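Local coordinates for sulfate transporter sulfate transporter family protein (Wolinella succinogenes, PDB 4DGF) that probably moves sulfate or related anions across the membrane as a SulP-family transporter, of which this chain is the STAS domain, at residues Met70-Trp74 and Leu100-Phe105; Asp11-Thr15 and Leu57-Arg61. The contacts are given in a common frame with arbitrary orientation. Where two conformers were deposited one is given. Residue numbers count along the deposited sequence, not the author numbering.

Interaction 1: Met70-Trp74 and Leu100-Phe105; sequences MHALW and LNRFGF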
loop_
_atom_site.group_PDB
_atom_site.type_symbol
_atom_site.label_atom_id
_atom_site.label_comp_id
_atom_site.label_asym_id
_atom_site.label_seq_id
_atom_site.Cartn_x
_atom_site.Cartn_y
_atom_site.Cartn_z
HETATM N N MSE A 70 -11.875 4.444 0.607
HETATM C CA MSE A 70 -11.910 2.983 0.520
HETATM C C MSE A 70 -12.256 2.617 -0.937
HETATM O O MSE A 70 -11.665 1.671 -1.479
HETATM C CB MSE A 70 -13.022 2.581 1.487
HETATM C CG MSE A 70 -13.068 1.025 1.567
HETATM SE SE MSE A 70 -11.487 0.138 2.316
HETATM C CE MSE A 70 -10.761 -0.641 0.706
ATOM N N HIS A 71 -13.110 3.419 -1.587
ATOM C CA HIS A 71 -13.375 3.066 -2.977
ATOM C C HIS A 71 -12.115 3.155 -3.844
ATOM O O HIS A 71 -11.823 2.269 -4.638
ATOM C CB HIS A 71 -14.459 3.976 -3.538
ATOM C CG HIS A 71 -14.736 3.718 -4.991
ATOM N ND1 HIS A 71 -14.282 4.534 -5.952
ATOM C CD2 HIS A 71 -15.375 2.642 -5.617
ATOM C CE1 HIS A 71 -14.684 4.005 -7.204
ATOM N NE2 HIS A 71 -15.329 2.861 -6.968
ATOM N N ALA A 72 -11.306 4.181 -3.608
ATOM C CA ALA A 72 -10.080 4.338 -4.379
ATOM C C ALA A 72 -9.121 3.163 -4.066
ATOM O O ALA A 72 -8.400 2.657 -5.013
ATOM C CB ALA A 72 -9.445 5.655 -3.955
ATOM N N LEU A 73 -9.059 2.731 -2.799
ATOM C CA LEU A 73 -8.138 1.672 -2.416
ATOM C C LEU A 73 -8.581 0.330 -3.067
ATOM O O LEU A 73 -7.715 -0.381 -3.577
ATOM C CB LEU A 73 -8.020 1.638 -0.908
ATOM C CG LEU A 73 -7.238 0.478 -0.346
ATOM C CD1 LEU A 73 -5.758 0.585 -0.770
ATOM C CD2 LEU A 73 -7.289 0.554 1.207
ATOM N N TRP A 74 -9.876 0.075 -3.184
ATOM C CA TRP A 74 -10.388 -1.140 -3.845
ATOM C C TRP A 74 -10.030 -1.086 -5.319
ATOM O O TRP A 74 -9.586 -2.140 -5.916
ATOM C CB TRP A 74 -11.934 -1.228 -3.900
ATOM C CG TRP A 74 -12.551 -1.788 -2.663
ATOM C CD1 TRP A 74 -13.352 -1.139 -1.718
ATOM C CD2 TRP A 74 -12.479 -3.149 -2.196
ATOM N NE1 TRP A 74 -13.774 -2.010 -0.763
ATOM C CE2 TRP A 74 -13.273 -3.197 -0.949
ATOM C CE3 TRP A 74 -11.876 -4.326 -2.669
ATOM C CZ2 TRP A 74 -13.451 -4.386 -0.204
ATOM C CZ3 TRP A 74 -12.036 -5.482 -1.904
ATOM C CH2 TRP A 74 -12.811 -5.513 -0.701
ATOM N N LEU A 100 -10.384 -1.237 7.737
ATOM C CA LEU A 100 -10.221 -1.982 6.520
ATOM C C LEU A 100 -10.845 -3.363 6.681
ATOM O O LEU A 100 -11.394 -3.855 5.717
ATOM C CB LEU A 100 -8.691 -2.211 6.247
ATOM C CG LEU A 100 -7.960 -0.932 5.913
ATOM C CD1 LEU A 100 -6.460 -1.237 5.740
ATOM C CD2 LEU A 100 -8.488 -0.294 4.617
ATOM N N ASN A 101 -10.792 -3.961 7.867
ATOM C CA ASN A 101 -11.462 -5.254 8.074
ATOM C C ASN A 101 -12.975 -5.145 8.008
ATOM O O ASN A 101 -13.626 -5.950 7.249
ATOM C CB ASN A 101 -11.049 -5.859 9.414
ATOM C CG ASN A 101 -11.201 -7.389 9.412
ATOM O OD1 ASN A 101 -10.981 -8.090 8.378
ATOM N ND2 ASN A 101 -11.600 -7.916 10.547
ATOM N N ARG A 102 -13.545 -4.091 8.621
ATOM C CA ARG A 102 -15.024 -3.906 8.537
ATOM C C ARG A 102 -15.492 -3.625 7.113
ATOM O O ARG A 102 -16.531 -4.099 6.688
ATOM C CB ARG A 102 -15.389 -2.818 9.474
ATOM C CG ARG A 102 -16.909 -2.618 9.775
ATOM C CD ARG A 102 -17.557 -3.830 10.525
ATOM N NE ARG A 102 -16.906 -4.065 11.807
ATOM C CZ ARG A 102 -17.037 -5.196 12.550
ATOM N NH1 ARG A 102 -17.888 -6.165 12.181
ATOM N NH2 ARG A 102 -16.362 -5.323 13.673
ATOM N N PHE A 103 -14.665 -2.934 6.322
ATOM C CA PHE A 103 -14.989 -2.747 4.935
ATOM C C PHE A 103 -14.824 -4.030 4.082
ATOM O O PHE A 103 -15.264 -4.064 2.963
ATOM C CB PHE A 103 -14.095 -1.647 4.279
ATOM C CG PHE A 103 -14.508 -0.194 4.610
ATOM C CD1 PHE A 103 -15.753 0.286 4.257
ATOM C CD2 PHE A 103 -13.585 0.686 5.193
ATOM C CE1 PHE A 103 -16.090 1.639 4.471
ATOM C CE2 PHE A 103 -13.911 2.032 5.374
ATOM C CZ PHE A 103 -15.206 2.497 5.050
ATOM N N GLY A 104 -14.136 -5.037 4.576
ATOM C CA GLY A 104 -13.948 -6.271 3.832
ATOM C C GLY A 104 -12.653 -6.372 3.044
ATOM O O GLY A 104 -12.422 -7.331 2.277
ATOM N N PHE A 105 -11.824 -5.332 3.199
ATOM C CA PHE A 105 -10.655 -5.224 2.356
ATOM C C PHE A 105 -9.537 -6.184 2.818
ATOM O O PHE A 105 -8.830 -6.729 1.944
ATOM C CB PHE A 105 -10.080 -3.772 2.380
ATOM C CG PHE A 105 -8.981 -3.584 1.380
ATOM C CD1 PHE A 105 -9.319 -3.713 0.056
ATOM C CD2 PHE A 105 -7.678 -3.259 1.719
ATOM C CE1 PHE A 105 -8.366 -3.500 -0.934
ATOM C CE2 PHE A 105 -6.680 -3.081 0.723
ATOM C CZ PHE A 105 -7.069 -3.254 -0.619
HETATM O O HOH W 1 -16.005 -1.820 1.222
#
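M70, a selenomethionine, lies against the ring of F103: its CG is 3.7 Å from the centroid and 17° off the ring normal, a CH-pi contact over the face. The side chain then runs on between the two helices. SE sits obliquely 4.3 Å from the centroid of the F103 ring and 5.3 Å from that of F105, so one side chain makes Met-aromatic contacts with both phenylalanines. Its SE also meets L100 CD2 at 3.8 Å, and its CE comes within 3.5 Å of F105 CD1.

One turn on, L73 and W74 take hold of F105 from different directions. L73 CG rests over the face of the F105 ring, 4.0 Å from the centroid, while the edge of that ring points into the face of W74. This is a T-shaped pair, with F105 and the six-membered ring of W74 5.1 Å apart between centroids and their planes at 89°.

G104 ends helix 94-103 in a Schellman motif, with G104 N bonded to N101 O (2.9 Å) and F105 N to L100 O (3.0 Å). Its phi of 96° would jam a CB against the preceding carbonyl. The turn lets F105 start helix 105-109, whose A108 also touches W74. Beside the partly exposed indole, a water accepts from W74 NE1 (3.0 Å) and donates to F103 O (2.9 Å).

Helix 67-83 is thus held to the corner between two helices of the STAS domain by apolar, aromatic and Met-aromatic contacts (here through selenium), with water carrying the polar link, so the join depends on close fit rather than on charge.

Interaction 2: Asp11-Thr15 and Leu57-Arg61; sequences DPDAT and LRMRR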
loop_
_atom_site.group_PDB
_atom_site.type_symbol
_atom_site.label_atom_id
_atom_site.label_comp_id
_atom_site.label_asym_id
_atom_site.label_seq_id
_atom_site.Cartn_x
_atom_site.Cartn_y
_atom_site.Cartn_z
ATOM N N ASP A 11 13.780 11.095 11.211
ATOM C CA ASP A 11 12.783 10.056 10.818
ATOM C C ASP A 11 13.511 8.809 10.409
ATOM O O ASP A 11 13.897 8.699 9.238
ATOM C CB ASP A 11 11.833 10.541 9.694
ATOM C CG ASP A 11 10.794 9.439 9.251
ATOM O OD1 ASP A 11 10.810 8.307 9.753
ATOM O OD2 ASP A 11 9.978 9.761 8.404
ATOM N N PRO A 12 13.670 7.847 11.358
ATOM C CA PRO A 12 14.514 6.704 11.065
ATOM C C PRO A 12 13.885 5.773 10.025
ATOM O O PRO A 12 14.592 4.996 9.389
ATOM C CB PRO A 12 14.660 5.995 12.428
ATOM C CG PRO A 12 13.456 6.415 13.228
ATOM C CD PRO A 12 12.960 7.713 12.645
ATOM N N ASP A 13 12.580 5.907 9.830
ATOM C CA ASP A 13 11.824 5.037 8.929
ATOM C C ASP A 13 11.401 5.679 7.603
ATOM O O ASP A 13 10.467 5.195 6.905
ATOM C CB ASP A 13 10.599 4.462 9.713
ATOM C CG ASP A 13 11.068 3.470 10.803
ATOM O OD1 ASP A 13 12.005 2.674 10.555
ATOM O OD2 ASP A 13 10.538 3.526 11.916
ATOM N N ALA A 14 12.092 6.742 7.228
ATOM C CA ALA A 14 11.900 7.363 5.959
ATOM C C ALA A 14 12.286 6.396 4.852
ATOM O O ALA A 14 13.195 5.556 5.014
ATOM C CB ALA A 14 12.718 8.642 5.855
ATOM N N THR A 15 11.576 6.445 3.731
ATOM C CA THR A 15 11.927 5.523 2.686
ATOM C C THR A 15 13.407 5.621 2.234
ATOM O O THR A 15 14.008 4.611 1.894
ATOM C CB THR A 15 10.992 5.638 1.461
ATOM O OG1 THR A 15 9.644 5.339 1.909
ATOM C CG2 THR A 15 11.384 4.615 0.434
ATOM N N LEU A 57 2.054 0.360 -0.338
ATOM C CA LEU A 57 1.385 1.587 0.011
ATOM C C LEU A 57 1.664 1.834 1.496
ATOM O O LEU A 57 1.271 0.950 2.370
ATOM C CB LEU A 57 -0.110 1.314 -0.212
ATOM C CG LEU A 57 -0.926 2.521 -0.288
ATOM C CD1 LEU A 57 -0.636 3.408 -1.505
ATOM C CD2 LEU A 57 -2.392 2.054 -0.445
ATOM N N ARG A 58 2.433 2.888 1.773
ATOM C CA ARG A 58 2.789 3.231 3.099
ATOM C C ARG A 58 1.695 3.998 3.796
ATOM O O ARG A 58 1.388 5.174 3.381
ATOM C CB ARG A 58 4.128 4.086 3.196
ATOM C CG ARG A 58 5.293 3.220 2.704
ATOM C CD ARG A 58 6.635 3.817 3.080
ATOM N NE ARG A 58 6.812 3.816 4.555
ATOM C CZ ARG A 58 7.864 4.282 5.214
ATOM N NH1 ARG A 58 8.951 4.774 4.565
ATOM N NH2 ARG A 58 7.874 4.140 6.528
HETATM N N MSE A 59 1.246 3.455 4.919
HETATM C CA MSE A 59 0.012 3.983 5.537
HETATM C C MSE A 59 0.285 4.383 6.969
HETATM O O MSE A 59 -0.647 4.481 7.764
HETATM C CB MSE A 59 -1.117 2.913 5.405
HETATM C CG MSE A 59 -1.389 2.520 3.936
HETATM SE SE MSE A 59 -3.008 1.438 3.806
HETATM C CE MSE A 59 -4.319 2.956 3.666
ATOM N N ARG A 60 1.542 4.619 7.339
ATOM C CA ARG A 60 1.806 5.048 8.757
ATOM C C ARG A 60 1.200 6.367 9.171
ATOM O O ARG A 60 0.995 6.611 10.397
ATOM C CB ARG A 60 3.348 5.147 9.038
ATOM C CG ARG A 60 4.022 6.146 8.066
ATOM C CD ARG A 60 5.554 6.117 8.395
ATOM N NE ARG A 60 6.267 6.952 7.434
ATOM C CZ ARG A 60 7.475 7.493 7.649
ATOM N NH1 ARG A 60 8.080 7.306 8.823
ATOM N NH2 ARG A 60 8.069 8.228 6.700
ATOM N N ARG A 61 0.881 7.209 8.189
ATOM C CA ARG A 61 0.267 8.546 8.437
ATOM C C ARG A 61 -1.250 8.486 8.312
ATOM O O ARG A 61 -1.923 9.556 8.330
ATOM C CB ARG A 61 0.720 9.578 7.394
ATOM C CG ARG A 61 2.234 9.667 7.351
ATOM C CD ARG A 61 2.686 10.838 6.496
ATOM N NE ARG A 61 4.099 10.707 6.079
ATOM C CZ ARG A 61 4.754 11.655 5.397
ATOM N NH1 ARG A 61 4.180 12.856 5.180
ATOM N NH2 ARG A 61 6.017 11.470 4.976
#
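Two arginines leave the end of strand 54-58 and its following loop, and reach the N-terminal turn with different side-chain shapes. R60 is almost fully drawn out, with chi1 in p but chi2 and chi3 both t, and its guanidinium arrives at the D11 carboxylate. R60 NH1 bonds to D11 OD1 at 3.1 Å and R60 NH2 to D11 OD2 at 3.0 Å, with a weak bond from R60 NH1 to D11 OD2 at 3.1 Å, together forming a salt bridge. R60 NH2 also pairs with E28 on the neighbouring strand.

R58 takes m, t and p for chi1 to chi3, and the bend at chi3 helps set its head edge-on to the backbone. R58 NH1 and NH2 both donate to D13 O, each at 2.8 Å, a forked grip on one carbonyl. R58 NH1 gives a further bond to T15 OG1, again 2.8 Å, which T15 presents with chi1 in m.

The receiving loop is a type I beta turn from D11 to A14. D11 has chi1 in t, which lets OD1 accept from D13 N at 3.0 Å, an Asx turn, while the same carboxylate holds R60. The D13 side chain (chi1 m) leads away to a salt bridge with K18, but its carbonyl O lies over one face of the R60 guanidinium.

Charge answers charge at R60 and D11, whereas the R58 guanidinium meets the turn through a carbonyl and a hydroxyl. Backbone and acidic side chain alike thus fasten this turn, ahead of strand 24-28, to the C-terminal end of central strand 54-58 in the STAS domain, across 9.4 Å from T15 CA to R58 CA.

From the N terminus, interaction 2 comes first: D11-T15 precedes strand 24-28 and helix 35-41, and its partner L57-R61 follows at the end of strand 54-58, closing a loop of 41 intervening residues. Interaction 1 opens afterwards on helix 67-83 and closes past strand 86-90. The two loops run in series, neither nested nor crossed. Their centres are 21 Å apart, on opposite sides of the chain's centre: one ties the N-terminal segment to the central strand of the parallel sheet, the other joins helix 67-83 to the junction of helices 94-103 and 105-109. Successive strand 54-58 and helix 67-83 connect them, L57 CD2 packing 3.7 Å from L73 CD1.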